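Local coordinates for cytokinesis protein 2 (Saccharomyces cerevisiae, PDB 4WPE) that binds phospholipids through its F-BAR domain, associates with septin and actin rings, and mediates the cytoskeletal rearrangements required for cytokinesis, at the interface of chains A and B. Sequence-based numbering; all coordinates share one arbitrary frame. Chains: chain A/B, Cytokinesis protein 2.

The interface of chains A and B. Residues chain A 65, 68-69, 72-73, 82; chain B 35-36, 38-39.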
ATOM      1  N   LEU A  65       1.799   3.480  17.330  1.00 69.75           N
ATOM      2  CA  LEU A  65       0.955   4.654  17.511  1.00 67.41           C
ATOM      3  C   LEU A  65       0.045   4.487  18.724  1.00 71.93           C
ATOM      4  O   LEU A  65      -0.182   5.440  19.473  1.00 75.67           O
ATOM      5  CB  LEU A  65       0.124   4.926  16.256  1.00 58.50           C
ATOM      6  CG  LEU A  65      -0.879   6.079  16.364  1.00 56.97           C
ATOM      7  CD1 LEU A  65      -0.191   7.370  16.784  1.00 51.39           C
ATOM      8  CD2 LEU A  65      -1.625   6.270  15.053  1.00 52.69           C
ATOM      9  N   ASP A  68       2.033   4.863  21.887  1.00 67.34           N
ATOM     10  CA  ASP A  68       2.451   6.254  22.034  1.00 67.41           C
ATOM     11  C   ASP A  68       1.312   7.141  22.527  1.00 64.57           C
ATOM     12  O   ASP A  68       1.526   8.030  23.346  1.00 68.64           O
ATOM     13  CB  ASP A  68       3.004   6.789  20.714  1.00 72.51           C
ATOM     14  CG  ASP A  68       4.404   6.290  20.429  1.00 76.57           C
ATOM     15  OD1 ASP A  68       4.786   5.249  21.004  1.00 70.98           O
ATOM     16  OD2 ASP A  68       5.122   6.934  19.633  1.00 83.67           O
ATOM     17  N   ILE A  69       0.106   6.899  22.024  1.00 62.53           N
ATOM     18  CA  ILE A  69      -1.065   7.638  22.480  1.00 67.74           C
ATOM     19  C   ILE A  69      -1.284   7.422  23.976  1.00 72.63           C
ATOM     20  O   ILE A  69      -1.532   8.372  24.721  1.00 82.33           O
ATOM     21  CB  ILE A  69      -2.330   7.226  21.702  1.00 67.89           C
ATOM     22  CG1 ILE A  69      -2.272   7.772  20.274  1.00 66.98           C
ATOM     23  CG2 ILE A  69      -3.583   7.728  22.399  1.00 66.05           C
ATOM     24  CD1 ILE A  69      -3.423   7.323  19.401  1.00 70.11           C
ATOM     25  N   ASN A  72       2.307   8.898  25.847  1.00 75.92           N
ATOM     26  CA  ASN A  72       2.139  10.336  25.707  1.00 75.26           C
ATOM     27  C   ASN A  72       0.662  10.690  25.668  1.00 79.14           C
ATOM     28  O   ASN A  72       0.084  10.862  24.596  1.00 86.48           O
ATOM     29  CB  ASN A  72       2.828  10.844  24.442  1.00 80.30           C
ATOM     30  CG  ASN A  72       4.260  10.371  24.331  1.00 87.55           C
ATOM     31  OD1 ASN A  72       4.971  10.266  25.332  1.00 80.56           O
ATOM     32  ND2 ASN A  72       4.693  10.076  23.107  1.00 88.34           N
HETATM   33  N   MSE A  73       0.051  10.783  26.842  1.00 81.75           N
HETATM   34  CA  MSE A  73      -1.360  11.122  26.939  1.00 87.72           C
HETATM   35  C   MSE A  73      -1.626  12.505  26.364  1.00 83.52           C
HETATM   36  O   MSE A  73      -0.765  13.385  26.408  1.00 84.21           O
HETATM   37  CB  MSE A  73      -1.822  11.062  28.393  1.00101.56           C
HETATM   38  CG  MSE A  73      -1.780   9.669  28.990  1.00106.72           C
HETATM   39 SE   MSE A  73      -2.377   9.654  30.836  1.00194.29          SE
HETATM   40  CE  MSE A  73      -0.889  10.627  31.636  1.00126.15           C
ATOM     41  N   PHE A  82      -6.694  11.580  17.696  1.00 68.17           N
ATOM     42  CA  PHE A  82      -5.537  10.704  17.560  1.00 68.72           C
ATOM     43  C   PHE A  82      -6.000   9.257  17.480  1.00 75.58           C
ATOM     44  O   PHE A  82      -5.357   8.422  16.845  1.00 84.33           O
ATOM     45  CB  PHE A  82      -4.560  10.880  18.728  1.00 73.83           C
ATOM     46  CG  PHE A  82      -3.593  12.027  18.559  1.00 75.85           C
ATOM     47  CD1 PHE A  82      -3.861  13.061  17.677  1.00 75.07           C
ATOM     48  CD2 PHE A  82      -2.409  12.059  19.279  1.00 78.45           C
ATOM     49  CE1 PHE A  82      -2.971  14.110  17.526  1.00 74.39           C
ATOM     50  CE2 PHE A  82      -1.515  13.106  19.130  1.00 81.64           C
ATOM     51  CZ  PHE A  82      -1.797  14.131  18.253  1.00 78.28           C
TER
ATOM     52  N   ARG B  35       5.359  16.568  24.119  1.00 85.17           N
ATOM     53  CA  ARG B  35       5.828  15.193  23.968  1.00 82.22           C
ATOM     54  C   ARG B  35       4.817  14.361  23.193  1.00 71.41           C
ATOM     55  O   ARG B  35       5.176  13.408  22.506  1.00 75.80           O
ATOM     56  CB  ARG B  35       6.090  14.548  25.332  1.00 87.50           C
ATOM     57  CG  ARG B  35       7.174  15.225  26.149  1.00 96.40           C
ATOM     58  CD  ARG B  35       7.042  14.877  27.623  1.00106.81           C
ATOM     59  NE  ARG B  35       8.106  15.477  28.423  1.00114.61           N
ATOM     60  CZ  ARG B  35       8.478  15.039  29.621  1.00110.91           C
ATOM     61  NH1 ARG B  35       7.872  13.994  30.168  1.00107.55           N
ATOM     62  NH2 ARG B  35       9.458  15.650  30.276  1.00109.12           N
ATOM     63  N   SER B  36       3.547  14.735  23.310  1.00 61.34           N
ATOM     64  CA  SER B  36       2.466  14.028  22.637  1.00 52.25           C
ATOM     65  C   SER B  36       2.564  14.180  21.120  1.00 64.07           C
ATOM     66  O   SER B  36       2.006  13.377  20.370  1.00 70.29           O
ATOM     67  CB  SER B  36       1.113  14.536  23.138  1.00 48.09           C
ATOM     68  OG  SER B  36       0.052  14.040  22.344  1.00 56.81           O
ATOM     69  N   ASP B  38       5.263  13.772  19.478  1.00 71.79           N
ATOM     70  CA  ASP B  38       6.161  12.708  19.043  1.00 71.93           C
ATOM     71  C   ASP B  38       5.393  11.471  18.581  1.00 73.00           C
ATOM     72  O   ASP B  38       5.913  10.655  17.822  1.00 75.69           O
ATOM     73  CB  ASP B  38       7.127  12.328  20.168  1.00 76.66           C
ATOM     74  CG  ASP B  38       8.125  13.426  20.477  1.00 84.66           C
ATOM     75  OD1 ASP B  38       8.660  14.034  19.527  1.00 88.92           O
ATOM     76  OD2 ASP B  38       8.379  13.679  21.672  1.00 95.28           O
ATOM     77  N   SER B  39       4.157  11.337  19.048  1.00 64.63           N
ATOM     78  CA  SER B  39       3.303  10.238  18.628  1.00 51.60           C
ATOM     79  C   SER B  39       3.005  10.346  17.138  1.00 62.41           C
ATOM     80  O   SER B  39       3.106   9.365  16.399  1.00 76.63           O
ATOM     81  CB  SER B  39       1.999  10.229  19.429  1.00 56.06           C
ATOM     82  OG  SER B  39       2.244  10.153  20.823  1.00 67.33           O
TER
HETATM   83  O   HOH W   1      -0.150  11.436  21.645  1.00 58.40           O
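B:Ser39 and A:Asn72 meet at the centre of this patch of the F-BAR dimer, where the start of helix 37-71 of chain B rests against the end of the same helix in chain A; the patch recurs with the chains exchanged and helps hold the elongated dimer together. The carboxamide nitrogen ND2 of A:Asn72 points at the hydroxyl OG of B:Ser39 at 3.3 Å, a nearly straight (166° at the hydrogen) but weak hydrogen bond. The same hydroxyl is also a long, weak donor to the carbonyl O of A:Asp68 and, within its own chain, to B:Ser36 O; these two bonds cannot both be fully made with one hydrogen, which may instead go to a nearby water. With OG anti to its carbonyl carbon (chi1 -57°), B:Ser39 brings its hydroxyl to this meeting point, while its CB packs alongside CB of A:Asp68 at 3.8 Å. Beyond the amide, CB of A:Asn72 lies 3.7 Å from CA of B:Ser36, packing the residue that follows helix 37-71 against the short link between helices 21-35 and 37-71 of chain B. An alanine in place of A:Asn72 would probably leave the B:Ser39 hydroxyl without its amide donor and open a gap beside B:Arg35 O, which the carboxamide now approaches.

The water joins the two chains beside this pair. Its oxygen lies 2.8 Å from B:Ser39 OG, and the B:Ser36 hydroxyl OG comes within 2.7 Å of the same water oxygen; the carbonyls of A:Asn72 and B:Ser36 also bind it. The B:Ser36 hydroxyl reaches it from a side chain turned anti to the backbone N (chi1 170°). On the flank, A:Phe82 from helix 76-162 turns the edge of its ring, in plane, towards the water and the B:Ser36 carbonyl, its CE2 standing 3.7 Å from B:Ser36 O.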